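Local structure of Fdc1 (Candida dubliniensis, 4ZAD) at residues P59-P64 against T141-P146; Q125-K130 against P265-M270; H131-E136 against N308-R313. The protein probably catalyses the reversible decarboxylation of cinnamic, coumaric and ferulic acids to their vinyl products, using a prenylated FMN bound together with manganese. All blocks are in the same frame, centred on the assembly; numbering follows the deposited sequence.

Interaction 1. Residues P59-P64 against T141-P146; sequences PENIDP and TKLPVP
The carboxamide of Asn61, which rests against Leu143 and the backbone of Lys142, is held at both ends by its own loop. Its OD1 accepts the backbone N of Asp63 at 3.1 Å with an almost straight N-H...O angle of 175°, closing an Asx turn; the donor stands above the carbonyl plane. ND2 is hydrogen-bonded to Leu67 O and to Gln57 OE1, so bonds from its own loop and its flanks fix the rotation of the group, without help from segment 141-146.

With Asn61 CG anti to the backbone N (chi1 175°), the amide is set beside Leu143, which brings one branch to it. Leu143 CD2 comes within 3.8 Å of Asn61 OD1 and lies almost as close to CG and ND2, the two side chains crossing at about a right angle. Nearer the backbone, Asn61 CB packs 3.6 Å from Lys142 O, while Lys142 CB sits against the N and CA of Asn61. The lysine then bends at chi2 and runs beside Glu60, pointing the same way: its CD and CE graze Glu60 CB, and CE reaches 3.6 Å from Glu60 OE1. The charged ends stay a little apart, with Glu60 OE1 4.0 Å from Lys142 NZ. Just beyond, Pro144 sits at the centre of an inverse gamma turn.

No hydrogen bond links segments 59-64 and 141-146. The polar order therefore lies within the 59-64 loop and its flanks, while the contact between the N-terminal and Rift-related parts of the chain consists of van der Waals packing, to which the loosely paired charges of Glu60 and Lys142 probably add a weak attraction near the surface.

Interaction 2. Residues Q125-K130 against P265-M270; sequences QSPHKK and PADCEM
His128 and Ser126 supply the hydrogen bonds of this contact, both to backbone carbonyls of segment 265-270. His128 NE2 donates to Pro265 O at 3.2 Å; the oxygen lies at the edge of the imidazole, close to its plane, but the N-H...O angle of 138° leaves the bond well bent. Ser126 OG, anti to its backbone N, donates to Ala266 O. Its 2.5 Å separation from Ala266 O is very short, and its exact length is doubtful. The same hydroxyl stands over one face of the His128 ring, offset toward the rim. At the ring's other nitrogen, ND1 pairs with Ser311 OG, so partners on either nitrogen restrict its rotation.

Packing fills in around the ring. His128 CG sits between the backbone N and the carbonyl carbon (chi1 69°), and CD2 lies 3.6 Å from Cys268 CB. Cys268 SG makes an oblique sulfur-aromatic approach, 4.8 Å from the centroid of the His128 ring. His128 CB touches Cys268 O at 3.6 Å. On the flank, the CD and CG of Pro127 meet Asp267 OD1, with CD 3.7 Å from that oxygen, and Ala266 CB packs against Ser126 CB.

Pro265 lies about 4 Å, between side chains, from Trp175, a prenylated-FMN-binding residue. Toward the other end of the segment, Glu269 and Met270 both face Phe220 in a classic beta bulge. The contact as a whole joins the short 3-10 turn 127-129, with Ser126 just before it, to the connection between strands 263-265 and 270-277 of the Rift-related part, the Ser126 and His128 side chains binding that connection's backbone carbonyls.

Interaction 3. Residues H131-E136 against N308-R313; sequences HHLTKE and NHISYR
Strand 131-134 lies antiparallel beside the end of strand 300-312 in the large Rift-related sheet, pairing His131 with Tyr312 and Leu133 with Ile310 as hydrogen-bonded pairs. His132 and Ser311 form the non-hydrogen-bonded pair between them. The axes approach to 4.8 Å at 164°. Leu133 N donates to Ile310 O at 2.8 Å and Ile310 N returns a bond to Leu133 O; Tyr312 N donates to His131 O at 3.0 Å. Tyr312 O in turn receives two weak bonds from one residue, His131 N and His131 ND1, the oxygen lying at the edge of the imidazole in its plane.

On the face carrying Leu133 and Tyr312, aromatic packing dominates. His131 CB sits over one face of the phenol in a CH-pi contact, 3.7 Å from the ring centroid. The two rings are nearly parallel, at 19°, but slid so far apart that they barely overlap. Leu133 CD1 comes 3.9 Å from Tyr312 CE1, and the phenol OH is turned to Asp63.

The other face holds His132 and His309, whose rings meet rim to rim with planes at 52° and centroids 5.2 Å apart. Leu133 O lies over one face of the His309 ring. Both histidine side chains touch Glu258. Farther along, the extended Lys135 chain runs beside Asn308, with its NZ 3.8 Å from Asn308 ND2.

Asn308 and His309 of strand 300-312 both face Glu273 of strand 270-277, a classic beta bulge in strand 300-312. The strand pair is thus joined mainly by backbone bonds, backed by apolar and aromatic packing on one face and by a polar histidine pair on the other.

Interaction 3 touches both of the others. Toward interaction 1, 14 Å away between centres, Tyr312 OH reaches Asp63 OD2 at 2.7 Å in a probable hydrogen bond, and Ile62 CG2 packs on Leu133 CD2. Toward interaction 2, 12 Å away between centres, the probable bond of Ser311 OG to His128 ND1 measures 2.8 Å, Arg313 NH1 forms a salt bridge of 3.1 Å with Glu269 OE2, and Met270 packs on Tyr312. Interactions 1 and 2 do not touch. Only interaction 2 comes near the cofactor site, through Pro265 beside Trp175; its side chain is about 10 Å from that of the manganese ligand Glu240.

Interaction 1. Residues P59-P64 against T141-P146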
loop_
_atom_site.group_PDB
_atom_site.type_symbol
_atom_site.label_atom_id
_atom_site.label_comp_id
_atom_site.label_asym_id
_atom_site.label_seq_id
_atom_site.Cartn_x
_atom_site.Cartn_y
_atom_site.Cartn_z
ATOM N N PRO A 59 -44.611 5.510 9.984
ATOM C CA PRO A 59 -45.697 6.209 10.677
ATOM C C PRO A 59 -46.088 5.634 12.034
ATOM O O PRO A 59 -46.540 6.403 12.884
ATOM C CB PRO A 59 -46.872 6.102 9.693
ATOM C CG PRO A 59 -46.228 5.894 8.374
ATOM C CD PRO A 59 -45.079 4.991 8.684
ATOM N N GLU A 60 -45.893 4.331 12.246
ATOM C CA GLU A 60 -46.325 3.680 13.502
ATOM C C GLU A 60 -45.301 3.820 14.661
ATOM O O GLU A 60 -45.560 3.351 15.781
ATOM C CB GLU A 60 -46.741 2.194 13.263
ATOM C CG GLU A 60 -48.215 1.974 12.731
ATOM C CD GLU A 60 -48.389 0.723 11.768
ATOM O OE1 GLU A 60 -48.367 -0.463 12.211
ATOM O OE2 GLU A 60 -48.583 0.940 10.546
ATOM N N ASN A 61 -44.161 4.474 14.403
ATOM C CA ASN A 61 -43.131 4.736 15.433
ATOM C C ASN A 61 -43.707 5.459 16.644
ATOM O O ASN A 61 -44.271 6.541 16.508
ATOM C CB ASN A 61 -42.006 5.595 14.839
ATOM C CG ASN A 61 -40.968 6.024 15.868
ATOM O OD1 ASN A 61 -41.116 5.789 17.070
ATOM N ND2 ASN A 61 -39.907 6.657 15.392
ATOM N N ILE A 62 -43.508 4.891 17.824
ATOM C CA ILE A 62 -44.200 5.349 19.037
ATOM C C ILE A 62 -43.835 6.755 19.599
ATOM O O ILE A 62 -44.569 7.311 20.423
ATOM C CB ILE A 62 -44.069 4.260 20.165
ATOM C CG1 ILE A 62 -45.221 4.394 21.175
ATOM C CG2 ILE A 62 -42.678 4.300 20.831
ATOM C CD1 ILE A 62 -45.337 3.233 22.134
ATOM N N ASP A 63 -42.719 7.333 19.178
ATOM C CA ASP A 63 -42.303 8.653 19.693
ATOM C C ASP A 63 -41.244 9.210 18.744
ATOM O O ASP A 63 -40.061 9.338 19.116
ATOM C CB ASP A 63 -41.749 8.512 21.132
ATOM C CG ASP A 63 -41.521 9.863 21.844
ATOM O OD1 ASP A 63 -41.882 10.942 21.298
ATOM O OD2 ASP A 63 -40.992 9.839 22.974
ATOM N N PRO A 64 -41.642 9.506 17.504
ATOM C CA PRO A 64 -40.698 9.907 16.481
ATOM C C PRO A 64 -39.923 11.178 16.781
ATOM O O PRO A 64 -38.833 11.368 16.245
ATOM C CB PRO A 64 -41.579 10.141 15.244
ATOM C CG PRO A 64 -42.972 10.198 15.728
ATOM C CD PRO A 64 -43.002 9.375 16.966
ATOM N N THR A 141 -39.257 -2.758 14.800
ATOM C CA THR A 141 -39.618 -2.727 13.366
ATOM C C THR A 141 -39.911 -1.300 12.881
ATOM O O THR A 141 -39.625 -0.960 11.725
ATOM C CB THR A 141 -40.857 -3.704 13.143
ATOM O OG1 THR A 141 -40.431 -5.045 13.403
ATOM C CG2 THR A 141 -41.509 -3.638 11.737
ATOM N N LYS A 142 -40.448 -0.469 13.777
ATOM C CA LYS A 142 -40.915 0.870 13.414
ATOM C C LYS A 142 -39.884 1.990 13.570
ATOM O O LYS A 142 -40.065 3.092 13.027
ATOM C CB LYS A 142 -42.191 1.216 14.202
ATOM C CG LYS A 142 -43.305 0.130 14.101
ATOM C CD LYS A 142 -43.731 -0.139 12.656
ATOM C CE LYS A 142 -44.829 -1.186 12.559
ATOM N NZ LYS A 142 -44.786 -2.026 11.313
ATOM N N LEU A 143 -38.791 1.697 14.270
ATOM C CA LEU A 143 -37.696 2.675 14.434
ATOM C C LEU A 143 -36.877 2.824 13.136
ATOM O O LEU A 143 -36.838 1.912 12.312
ATOM C CB LEU A 143 -36.812 2.270 15.617
ATOM C CG LEU A 143 -37.541 2.188 16.972
ATOM C CD1 LEU A 143 -36.593 1.696 18.077
ATOM C CD2 LEU A 143 -38.125 3.526 17.304
ATOM N N PRO A 144 -36.219 3.974 12.947
ATOM C CA PRO A 144 -35.424 4.212 11.759
ATOM C C PRO A 144 -34.028 3.601 11.879
ATOM O O PRO A 144 -33.012 4.320 11.970
ATOM C CB PRO A 144 -35.361 5.722 11.702
ATOM C CG PRO A 144 -35.357 6.133 13.100
ATOM C CD PRO A 144 -36.080 5.086 13.893
ATOM N N VAL A 145 -34.016 2.270 11.855
ATOM C CA VAL A 145 -32.821 1.452 11.913
ATOM C C VAL A 145 -32.388 1.312 10.478
ATOM O O VAL A 145 -33.200 0.982 9.613
ATOM C CB VAL A 145 -33.145 0.070 12.546
ATOM C CG1 VAL A 145 -31.946 -0.872 12.538
ATOM C CG2 VAL A 145 -33.679 0.270 13.962
ATOM N N PRO A 146 -31.123 1.598 10.201
ATOM C CA PRO A 146 -30.662 1.606 8.816
ATOM C C PRO A 146 -30.423 0.233 8.216
ATOM O O PRO A 146 -30.084 -0.703 8.950
ATOM C CB PRO A 146 -29.321 2.335 8.897
ATOM C CG PRO A 146 -28.862 2.163 10.298
ATOM C CD PRO A 146 -30.093 2.078 11.141
#

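Interaction 2. Residues Q125-K130 against P265-M270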
loop_
_atom_site.group_PDB
_atom_site.type_symbol
_atom_site.label_atom_id
_atom_site.label_comp_id
_atom_site.label_asym_id
_atom_site.label_seq_id
_atom_site.Cartn_x
_atom_site.Cartn_y
_atom_site.Cartn_z
ATOM N N GLN A 125 -29.846 11.741 37.943
ATOM C CA GLN A 125 -28.635 12.254 37.318
ATOM C C GLN A 125 -28.388 11.699 35.893
ATOM O O GLN A 125 -27.405 12.061 35.258
ATOM C CB GLN A 125 -27.431 12.065 38.241
ATOM C CG GLN A 125 -27.491 12.934 39.518
ATOM C CD GLN A 125 -26.155 12.951 40.255
ATOM O OE1 GLN A 125 -25.077 13.079 39.627
ATOM N NE2 GLN A 125 -26.208 12.788 41.593
ATOM N N SER A 126 -29.285 10.847 35.395
ATOM C CA SER A 126 -29.167 10.257 34.065
ATOM C C SER A 126 -30.263 10.773 33.147
ATOM O O SER A 126 -31.445 10.563 33.401
ATOM C CB SER A 126 -29.282 8.723 34.147
ATOM O OG SER A 126 -29.436 8.122 32.859
ATOM N N PRO A 127 -29.874 11.430 32.053
ATOM C CA PRO A 127 -30.841 11.850 31.052
ATOM C C PRO A 127 -31.719 10.756 30.444
ATOM O O PRO A 127 -32.858 11.023 30.128
ATOM C CB PRO A 127 -29.960 12.474 29.965
ATOM C CG PRO A 127 -28.761 12.982 30.687
ATOM C CD PRO A 127 -28.563 12.075 31.868
ATOM N N HIS A 128 -31.200 9.548 30.243
ATOM C CA HIS A 128 -31.967 8.510 29.553
ATOM C C HIS A 128 -33.067 7.937 30.440
ATOM O O HIS A 128 -33.975 7.233 29.945
ATOM C CB HIS A 128 -31.078 7.409 28.949
ATOM C CG HIS A 128 -30.411 6.535 29.952
ATOM N ND1 HIS A 128 -31.073 5.533 30.618
ATOM C CD2 HIS A 128 -29.127 6.492 30.382
ATOM C CE1 HIS A 128 -30.229 4.922 31.433
ATOM N NE2 HIS A 128 -29.041 5.488 31.312
ATOM N N LYS A 129 -33.019 8.256 31.739
ATOM C CA LYS A 129 -34.102 7.850 32.632
ATOM C C LYS A 129 -35.343 8.740 32.522
ATOM O O LYS A 129 -36.306 8.489 33.222
ATOM C CB LYS A 129 -33.640 7.801 34.081
ATOM C CG LYS A 129 -32.697 6.661 34.444
ATOM C CD LYS A 129 -33.175 5.293 33.982
ATOM C CE LYS A 129 -32.475 4.175 34.717
ATOM N NZ LYS A 129 -33.051 2.820 34.514
ATOM N N LYS A 130 -35.358 9.753 31.654
ATOM C CA LYS A 130 -36.546 10.592 31.542
ATOM C C LYS A 130 -37.780 9.866 30.897
ATOM O O LYS A 130 -38.914 10.073 31.343
ATOM C CB LYS A 130 -36.212 11.907 30.822
ATOM C CG LYS A 130 -37.418 12.880 30.664
ATOM C CD LYS A 130 -37.111 14.068 29.748
ATOM C CE LYS A 130 -37.977 15.286 30.068
ATOM N NZ LYS A 130 -37.488 16.523 29.357
ATOM N N PRO A 265 -24.188 3.330 32.128
ATOM C CA PRO A 265 -23.747 4.707 32.356
ATOM C C PRO A 265 -24.907 5.699 32.474
ATOM O O PRO A 265 -25.858 5.634 31.705
ATOM C CB PRO A 265 -22.895 5.027 31.122
ATOM C CG PRO A 265 -22.591 3.723 30.444
ATOM C CD PRO A 265 -23.683 2.771 30.852
ATOM N N ALA A 266 -24.817 6.610 33.442
ATOM C CA ALA A 266 -25.782 7.705 33.602
ATOM C C ALA A 266 -26.059 8.447 32.309
ATOM O O ALA A 266 -27.203 8.769 32.025
ATOM C CB ALA A 266 -25.296 8.690 34.663
ATOM N N ASP A 267 -25.020 8.713 31.526
ATOM C CA ASP A 267 -25.163 9.472 30.274
ATOM C C ASP A 267 -25.140 8.547 29.069
ATOM O O ASP A 267 -24.079 8.234 28.504
ATOM C CB ASP A 267 -24.061 10.539 30.131
ATOM C CG ASP A 267 -24.100 11.579 31.247
ATOM O OD1 ASP A 267 -24.967 12.484 31.169
ATOM O OD2 ASP A 267 -23.263 11.483 32.184
ATOM N N CYS A 268 -26.322 8.081 28.700
ATOM C CA CYS A 268 -26.488 7.368 27.448
ATOM C C CYS A 268 -27.593 8.103 26.731
ATOM O O CYS A 268 -28.283 8.927 27.344
ATOM C CB CYS A 268 -26.881 5.912 27.665
ATOM S SG CYS A 268 -25.726 4.951 28.588
ATOM N N GLU A 269 -27.756 7.827 25.445
ATOM C CA GLU A 269 -28.917 8.339 24.725
ATOM C C GLU A 269 -30.085 7.380 24.893
ATOM O O GLU A 269 -31.219 7.823 25.100
ATOM C CB GLU A 269 -28.600 8.563 23.247
ATOM C CG GLU A 269 -27.489 9.555 23.014
ATOM C CD GLU A 269 -27.959 11.008 23.153
ATOM O OE1 GLU A 269 -28.930 11.416 22.464
ATOM O OE2 GLU A 269 -27.351 11.760 23.936
ATOM N N MET A 270 -29.808 6.073 24.805
ATOM C CA MET A 270 -30.840 5.051 24.909
ATOM C C MET A 270 -30.233 3.802 25.485
ATOM O O MET A 270 -29.109 3.409 25.068
ATOM C CB MET A 270 -31.417 4.645 23.537
ATOM C CG MET A 270 -32.238 5.675 22.801
ATOM S SD MET A 270 -32.647 5.164 21.137
ATOM C CE MET A 270 -31.074 5.460 20.346
#

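Interaction 3. Residues H131-E136 against N308-R313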
loop_
_atom_site.group_PDB
_atom_site.type_symbol
_atom_site.label_atom_id
_atom_site.label_comp_id
_atom_site.label_asym_id
_atom_site.label_seq_id
_atom_site.Cartn_x
_atom_site.Cartn_y
_atom_site.Cartn_z
ATOM N N HIS A 131 -37.556 9.047 29.863
ATOM C CA HIS A 131 -38.632 8.313 29.180
ATOM C C HIS A 131 -38.410 6.810 29.183
ATOM O O HIS A 131 -37.289 6.328 29.054
ATOM C CB HIS A 131 -38.792 8.736 27.709
ATOM C CG HIS A 131 -39.082 10.190 27.505
ATOM N ND1 HIS A 131 -38.120 11.087 27.094
ATOM C CD2 HIS A 131 -40.230 10.902 27.642
ATOM C CE1 HIS A 131 -38.655 12.293 27.015
ATOM N NE2 HIS A 131 -39.935 12.207 27.336
ATOM N N HIS A 132 -39.525 6.078 29.254
ATOM C CA HIS A 132 -39.543 4.615 29.362
ATOM C C HIS A 132 -40.534 3.990 28.396
ATOM O O HIS A 132 -41.580 4.566 28.131
ATOM C CB HIS A 132 -39.913 4.221 30.785
ATOM C CG HIS A 132 -38.849 4.545 31.781
ATOM N ND1 HIS A 132 -38.724 5.787 32.359
ATOM C CD2 HIS A 132 -37.831 3.803 32.270
ATOM C CE1 HIS A 132 -37.689 5.791 33.182
ATOM N NE2 HIS A 132 -37.136 4.591 33.157
ATOM N N LEU A 133 -40.179 2.820 27.872
ATOM C CA LEU A 133 -41.082 1.978 27.118
ATOM C C LEU A 133 -41.068 0.571 27.732
ATOM O O LEU A 133 -39.981 0.038 28.022
ATOM C CB LEU A 133 -40.652 1.902 25.659
ATOM C CG LEU A 133 -40.810 3.130 24.750
ATOM C CD1 LEU A 133 -39.956 2.953 23.490
ATOM C CD2 LEU A 133 -42.257 3.325 24.366
ATOM N N THR A 134 -42.261 -0.014 27.951
ATOM C CA THR A 134 -42.371 -1.386 28.440
ATOM C C THR A 134 -42.329 -2.291 27.238
ATOM O O THR A 134 -42.442 -1.822 26.107
ATOM C CB THR A 134 -43.703 -1.663 29.155
ATOM O OG1 THR A 134 -44.789 -1.543 28.208
ATOM C CG2 THR A 134 -43.907 -0.727 30.368
ATOM N N LYS A 135 -42.202 -3.588 27.488
ATOM C CA LYS A 135 -42.163 -4.610 26.437
ATOM C C LYS A 135 -43.337 -4.515 25.458
ATOM O O LYS A 135 -43.164 -4.735 24.252
ATOM C CB LYS A 135 -42.176 -5.996 27.077
ATOM C CG LYS A 135 -42.036 -7.159 26.100
ATOM C CD LYS A 135 -42.043 -8.502 26.831
ATOM C CE LYS A 135 -41.840 -9.684 25.874
ATOM N NZ LYS A 135 -41.383 -10.915 26.608
ATOM N N GLU A 136 -44.527 -4.217 25.989
ATOM C CA GLU A 136 -45.754 -4.144 25.194
ATOM C C GLU A 136 -45.640 -2.996 24.181
ATOM O O GLU A 136 -45.964 -3.150 23.018
ATOM C CB GLU A 136 -46.985 -3.965 26.116
ATOM N N ASN A 308 -36.891 -6.321 26.838
ATOM C CA ASN A 308 -38.076 -6.105 27.660
ATOM C C ASN A 308 -38.318 -4.633 28.001
ATOM O O ASN A 308 -39.391 -4.283 28.441
ATOM C CB ASN A 308 -37.977 -6.853 29.021
ATOM C CG ASN A 308 -37.779 -8.396 28.902
ATOM O OD1 ASN A 308 -37.172 -9.006 29.817
ATOM N ND2 ASN A 308 -38.288 -9.022 27.818
ATOM N N HIS A 309 -37.327 -3.768 27.862
ATOM C CA HIS A 309 -37.449 -2.389 28.338
ATOM C C HIS A 309 -36.592 -1.498 27.479
ATOM O O HIS A 309 -35.726 -1.994 26.785
ATOM C CB HIS A 309 -37.011 -2.262 29.814
ATOM C CG HIS A 309 -37.457 -0.992 30.470
ATOM N ND1 HIS A 309 -38.747 -0.798 30.928
ATOM C CD2 HIS A 309 -36.789 0.157 30.730
ATOM C CE1 HIS A 309 -38.840 0.408 31.464
ATOM N NE2 HIS A 309 -37.666 1.010 31.355
ATOM N N ILE A 310 -36.875 -0.198 27.497
ATOM C CA ILE A 310 -36.052 0.803 26.835
ATOM C C ILE A 310 -36.257 2.108 27.584
ATOM O O ILE A 310 -37.390 2.497 27.908
ATOM C CB ILE A 310 -36.438 1.064 25.365
ATOM C CG1 ILE A 310 -36.140 -0.141 24.472
ATOM C CG2 ILE A 310 -35.705 2.331 24.800
ATOM C CD1 ILE A 310 -36.676 0.039 23.035
ATOM N N SER A 311 -35.150 2.772 27.878
ATOM C CA SER A 311 -35.181 4.088 28.477
ATOM C C SER A 311 -34.421 4.965 27.488
ATOM O O SER A 311 -33.516 4.484 26.838
ATOM C CB SER A 311 -34.551 4.059 29.881
ATOM O OG SER A 311 -33.148 3.823 29.847
ATOM N N TYR A 312 -34.828 6.222 27.334
ATOM C CA TYR A 312 -34.207 7.123 26.354
ATOM C C TYR A 312 -34.470 8.590 26.667
ATOM O O TYR A 312 -35.499 8.945 27.234
ATOM C CB TYR A 312 -34.699 6.811 24.940
ATOM C CG TYR A 312 -36.172 7.030 24.761
ATOM C CD1 TYR A 312 -37.083 6.040 25.081
ATOM C CD2 TYR A 312 -36.663 8.226 24.274
ATOM C CE1 TYR A 312 -38.437 6.239 24.930
ATOM C CE2 TYR A 312 -38.045 8.432 24.117
ATOM C CZ TYR A 312 -38.907 7.434 24.454
ATOM O OH TYR A 312 -40.236 7.609 24.301
ATOM N N ARG A 313 -33.523 9.440 26.297
ATOM C CA ARG A 313 -33.611 10.857 26.612
ATOM C C ARG A 313 -34.389 11.608 25.543
ATOM O O ARG A 313 -34.777 11.038 24.545
ATOM C CB ARG A 313 -32.214 11.445 26.749
ATOM C CG ARG A 313 -31.464 11.592 25.436
ATOM C CD ARG A 313 -30.015 12.026 25.652
ATOM N NE ARG A 313 -29.891 13.200 26.519
ATOM C CZ ARG A 313 -28.753 13.604 27.053
ATOM N NH1 ARG A 313 -27.642 12.939 26.830
ATOM N NH2 ARG A 313 -28.722 14.658 27.830
#